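PDB 5T0W: AncCDT-1 from Synthetic construct, which binds amino acids, here arginine, as an ancestral solute-binding protein of the periplasmic type and a precursor of cyclohexadienyl dehydratase. Local coordinates for residues A31-K34 and P35-F38; T91-P94 and E95-K98. One frame throughout, in Å; residues are numbered along the deposited sequence.

Residues 31-38 and 91-98 follow each other along the chain, neither enclosing nor crossing the other, within the family 3 solute-binding region. Interaction 1 closes a tight turn in the loop between strand 24-29 and strand 38-39, where 31-38 meets helix 48-60 and helix 182-189. Interaction 2 follows strand 85-86 and starts helix 94-97, with 91-98 meeting strand 207-213 and helix 143-151. Their centres are about 21 Å apart and their nearest atoms about 7 Å, so the two do not touch. The bound arginine joins them: its side chain lies on Tyr-33 of interaction 1, and its carboxylate is gripped by Thr-91 and Arg-96 of interaction 2.

Interaction 1. Residues A31-K34 and P35-F38; sequences ADYK and PFSF. With ARG (arginine), chain E.
Backbone hydrogen bonds between Tyr-33 and the residues that follow it hold the turn together. Tyr-33 N donates to Ser-37 O at 2.8 Å. In return, Tyr-33 O takes two donors: Phe-36 N lies in the carbonyl plane on a lone pair at 2.8 Å, while Ser-37 N stands above that plane at 3.0 Å. The bond from Phe-36 N, with Pro-35 as third residue after a cis peptide bond, makes residues 33-36 a type VI beta turn.

Aromatic contacts come next. The rings of Tyr-33 and Phe-36 lie side by side, their planes 22° apart but slid so far that they barely overlap; Tyr-33 CE2 meets Phe-36 CD2 at 3.5 Å. With CG anti to the backbone N (chi1 -166°), the Tyr-33 ring is set against the ligand side chain, whose guanidinium runs nearly parallel to it and whose NE sits 3.2 Å above the ring plane, over its centre.

Among polar side chains, Ser-37 OG bonds outside the turn to Thr-29 OG1, tying it to strand 24-29. Phe-36 and Ser-37 together opposite Tyr-33 make a classic beta bulge; from this turn the Tyr-33 ring offers one face to the arginine side chain in the ligand pocket.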
loop_
_atom_site.group_PDB
_atom_site.type_symbol
_atom_site.label_atom_id
_atom_site.label_comp_id
_atom_site.label_asym_id
_atom_site.label_seq_id
_atom_site.Cartn_x
_atom_site.Cartn_y
_atom_site.Cartn_z
ATOM N N ALA A 31 -1.090 -3.507 8.621
ATOM C CA ALA A 31 -2.435 -4.032 8.453
ATOM C C ALA A 31 -3.640 -3.091 8.828
ATOM O O ALA A 31 -4.767 -3.526 9.178
ATOM C CB ALA A 31 -2.490 -5.374 9.151
ATOM N N ASP A 32 -3.395 -1.788 8.722
ATOM C CA ASP A 32 -4.500 -0.815 8.658
ATOM C C ASP A 32 -4.392 -0.078 7.353
ATOM O O ASP A 32 -3.933 1.059 7.312
ATOM C CB ASP A 32 -4.596 0.162 9.844
ATOM C CG ASP A 32 -6.027 0.710 10.027
ATOM O OD1 ASP A 32 -6.854 0.552 9.087
ATOM O OD2 ASP A 32 -6.337 1.267 11.125
ATOM N N TYR A 33 -4.809 -0.742 6.276
ATOM C CA TYR A 33 -4.652 -0.178 4.949
ATOM C C TYR A 33 -5.664 -0.784 4.011
ATOM O O TYR A 33 -5.324 -1.564 3.136
ATOM C CB TYR A 33 -3.221 -0.412 4.475
ATOM C CG TYR A 33 -2.840 0.399 3.282
ATOM C CD1 TYR A 33 -2.857 1.793 3.323
ATOM C CD2 TYR A 33 -2.435 -0.216 2.117
ATOM C CE1 TYR A 33 -2.490 2.545 2.230
ATOM C CE2 TYR A 33 -2.064 0.529 1.032
ATOM C CZ TYR A 33 -2.102 1.900 1.108
ATOM O OH TYR A 33 -1.763 2.625 0.058
ATOM N N LYS A 34 -6.931 -0.491 4.274
ATOM C CA LYS A 34 -8.030 -1.040 3.496
ATOM C C LYS A 34 -7.983 -0.400 2.168
ATOM O O LYS A 34 -7.673 0.758 2.079
ATOM C CB LYS A 34 -9.373 -0.707 4.117
ATOM C CG LYS A 34 -9.680 -1.481 5.372
ATOM C CD LYS A 34 -10.772 -0.860 6.272
ATOM C CE LYS A 34 -10.239 0.031 7.401
ATOM N NZ LYS A 34 -11.399 0.690 8.102
ATOM N N PRO A 35 -8.300 -1.148 1.121
ATOM C CA PRO A 35 -8.692 -2.549 1.100
ATOM C C PRO A 35 -7.528 -3.564 0.867
ATOM O O PRO A 35 -7.783 -4.709 0.505
ATOM C CB PRO A 35 -9.664 -2.583 -0.072
ATOM C CG PRO A 35 -9.056 -1.637 -1.041
ATOM C CD PRO A 35 -8.381 -0.560 -0.225
ATOM N N PHE A 36 -6.283 -3.173 1.113
ATOM C CA PHE A 36 -5.147 -4.058 0.832
ATOM C C PHE A 36 -4.869 -5.024 1.965
ATOM O O PHE A 36 -4.805 -6.237 1.742
ATOM C CB PHE A 36 -3.904 -3.243 0.527
ATOM C CG PHE A 36 -3.965 -2.546 -0.775
ATOM C CD1 PHE A 36 -3.634 -3.216 -1.934
ATOM C CD2 PHE A 36 -4.389 -1.225 -0.852
ATOM C CE1 PHE A 36 -3.712 -2.597 -3.166
ATOM C CE2 PHE A 36 -4.465 -0.579 -2.084
ATOM C CZ PHE A 36 -4.120 -1.272 -3.236
ATOM N N SER A 37 -4.735 -4.509 3.187
ATOM C CA SER A 37 -4.658 -5.383 4.354
ATOM C C SER A 37 -5.172 -4.688 5.608
ATOM O O SER A 37 -4.777 -3.554 5.930
ATOM C CB SER A 37 -3.236 -5.870 4.587
ATOM O OG SER A 37 -2.404 -4.776 4.821
ATOM N N PHE A 38 -6.052 -5.380 6.317
ATOM C CA PHE A 38 -6.668 -4.818 7.494
ATOM C C PHE A 38 -7.252 -5.927 8.352
ATOM O O PHE A 38 -7.071 -7.140 8.099
ATOM C CB PHE A 38 -7.697 -3.752 7.114
ATOM C CG PHE A 38 -8.748 -4.226 6.169
ATOM C CD1 PHE A 38 -8.472 -4.357 4.827
ATOM C CD2 PHE A 38 -10.043 -4.508 6.630
ATOM C CE1 PHE A 38 -9.453 -4.779 3.948
ATOM C CE2 PHE A 38 -11.022 -4.927 5.763
ATOM C CZ PHE A 38 -10.723 -5.077 4.414
HETATM N N ARG E . 1.473 2.730 -2.151
HETATM C CA ARG E . 2.111 3.650 -1.199
HETATM C C ARG E . 3.527 3.236 -1.054
HETATM O O ARG E . 4.311 4.036 -0.543
HETATM C CB ARG E . 1.446 3.577 0.143
HETATM C CG ARG E . 1.635 2.230 0.777
HETATM C CD ARG E . 1.179 2.223 2.234
HETATM N NE ARG E . 0.793 0.876 2.620
HETATM C CZ ARG E . 0.465 0.525 3.853
HETATM N NH1 ARG E . 0.094 -0.734 4.120
HETATM N NH2 ARG E . 0.493 1.434 4.819
HETATM O OXT ARG E . 3.884 2.101 -1.427
#

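Interaction 2. Residues T91-P94 and E95-K98; sequences TITP and ERKK. With ARG (arginine), chain E.
Arg-96 reaches back from the first turn of its helix past Thr-93 to meet Thr-91 and the ligand. Its chain runs extended from CG to NE, and the guanidinium group at its end turns its edge to its partners. NH1 is shared between Thr-91 O at 2.9 Å, only 3° out of the guanidinium plane, and the ligand OXT at 3.0 Å; NH2 reaches the other carboxylate oxygen, O, at 2.9 Å.

Thr-91 approaches the same ligand with backbone and side chain together. Its N donates to OXT at 2.8 Å in a nearly straight bond (169°), and its OG1, beside the backbone N, accepts from the ligand N at 2.9 Å.

Thr-93 crosses the start of the Arg-96 side chain at a slant. Its OG1, between the backbone N and the carbonyl carbon (chi1 70°), accepts from Arg-96 N at 3.2 Å, making Thr-93 the N-cap. Before the helix, Ile-92 CG2 meets CG and CD of Lys-97.

OXT thus takes bonds from both Thr-91 N and Arg-96 NH1, and the positive guanidinium probably offsets the carboxylate charge. Thr-91 O helps hold the guanidinium edge toward that carboxylate. Bonds to the alpha-carboxylate and alpha-amino N, common to amino acids, are consistent with recognition of the ligand's amino-acid end.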
loop_
_atom_site.group_PDB
_atom_site.type_symbol
_atom_site.label_atom_id
_atom_site.label_comp_id
_atom_site.label_asym_id
_atom_site.label_seq_id
_atom_site.Cartn_x
_atom_site.Cartn_y
_atom_site.Cartn_z
ATOM N N THR A 91 4.159 0.464 -3.679
ATOM C CA THR A 91 4.520 1.022 -4.964
ATOM C C THR A 91 5.993 0.703 -5.279
ATOM O O THR A 91 6.843 0.776 -4.422
ATOM C CB THR A 91 4.325 2.545 -4.933
ATOM O OG1 THR A 91 2.956 2.846 -4.661
ATOM C CG2 THR A 91 4.717 3.163 -6.236
ATOM N N ILE A 92 6.256 0.334 -6.541
ATOM C CA ILE A 92 7.620 0.116 -7.054
ATOM C C ILE A 92 8.203 1.471 -7.413
ATOM O O ILE A 92 7.646 2.168 -8.213
ATOM C CB ILE A 92 7.642 -0.796 -8.309
ATOM C CG1 ILE A 92 7.049 -2.177 -7.961
ATOM C CG2 ILE A 92 9.055 -0.970 -8.833
ATOM C CD1 ILE A 92 6.763 -3.068 -9.133
ATOM N N THR A 93 9.316 1.829 -6.788
ATOM C CA THR A 93 9.989 3.063 -7.103
ATOM C C THR A 93 11.467 2.821 -7.335
ATOM O O THR A 93 12.022 1.828 -6.845
ATOM C CB THR A 93 9.826 4.126 -5.990
ATOM O OG1 THR A 93 10.561 3.741 -4.821
ATOM C CG2 THR A 93 8.358 4.364 -5.660
ATOM N N PRO A 94 12.124 3.727 -8.071
ATOM C CA PRO A 94 13.570 3.583 -8.313
ATOM C C PRO A 94 14.342 3.533 -7.003
ATOM O O PRO A 94 15.152 2.625 -6.782
ATOM C CB PRO A 94 13.921 4.840 -9.091
ATOM C CG PRO A 94 12.642 5.266 -9.728
ATOM C CD PRO A 94 11.565 4.899 -8.746
ATOM N N GLU A 95 14.049 4.470 -6.113
ATOM C CA GLU A 95 14.765 4.548 -4.829
ATOM C C GLU A 95 14.654 3.231 -4.046
ATOM O O GLU A 95 15.630 2.767 -3.493
ATOM C CB GLU A 95 14.246 5.739 -3.997
ATOM C CG GLU A 95 15.325 6.548 -3.272
ATOM C CD GLU A 95 14.752 7.450 -2.136
ATOM O OE1 GLU A 95 13.516 7.712 -2.116
ATOM O OE2 GLU A 95 15.537 7.869 -1.242
ATOM N N ARG A 96 13.450 2.642 -4.021
ATOM C CA ARG A 96 13.209 1.366 -3.327
ATOM C C ARG A 96 13.818 0.156 -4.037
ATOM O O ARG A 96 14.275 -0.776 -3.375
ATOM C CB ARG A 96 11.727 1.108 -3.161
ATOM C CG ARG A 96 11.064 2.018 -2.166
ATOM C CD ARG A 96 9.539 2.001 -2.318
ATOM N NE ARG A 96 8.910 2.752 -1.247
ATOM C CZ ARG A 96 7.609 2.882 -1.113
ATOM N NH1 ARG A 96 6.781 2.319 -1.973
ATOM N NH2 ARG A 96 7.140 3.596 -0.116
ATOM N N LYS A 97 13.833 0.180 -5.370
ATOM C CA LYS A 97 14.515 -0.863 -6.203
ATOM C C LYS A 97 16.003 -1.042 -5.838
ATOM O O LYS A 97 16.537 -2.150 -5.929
ATOM C CB LYS A 97 14.359 -0.580 -7.722
ATOM C CG LYS A 97 13.050 -1.074 -8.316
ATOM C CD LYS A 97 12.740 -0.412 -9.655
ATOM C CE LYS A 97 13.177 -1.220 -10.883
ATOM N NZ LYS A 97 12.018 -1.950 -11.514
ATOM N N LYS A 98 16.638 0.037 -5.389
ATOM C CA LYS A 98 18.023 -0.022 -4.929
ATOM C C LYS A 98 18.188 -0.793 -3.638
ATOM O O LYS A 98 19.286 -1.213 -3.323
ATOM C CB LYS A 98 18.584 1.389 -4.717
ATOM C CG LYS A 98 18.672 2.215 -5.992
ATOM C CD LYS A 98 18.875 3.692 -5.666
ATOM C CE LYS A 98 18.770 4.574 -6.885
ATOM N NZ LYS A 98 19.505 3.998 -8.052
HETATM N N ARG E . 1.473 2.730 -2.151
HETATM C CA ARG E . 2.111 3.650 -1.199
HETATM C C ARG E . 3.527 3.236 -1.054
HETATM O O ARG E . 4.311 4.036 -0.543
HETATM C CB ARG E . 1.446 3.577 0.143
HETATM C CG ARG E . 1.635 2.230 0.777
HETATM C CD ARG E . 1.179 2.223 2.234
HETATM N NE ARG E . 0.793 0.876 2.620
HETATM C CZ ARG E . 0.465 0.525 3.853
HETATM N NH1 ARG E . 0.094 -0.734 4.120
HETATM N NH2 ARG E . 0.493 1.434 4.819
HETATM O OXT ARG E . 3.884 2.101 -1.427
#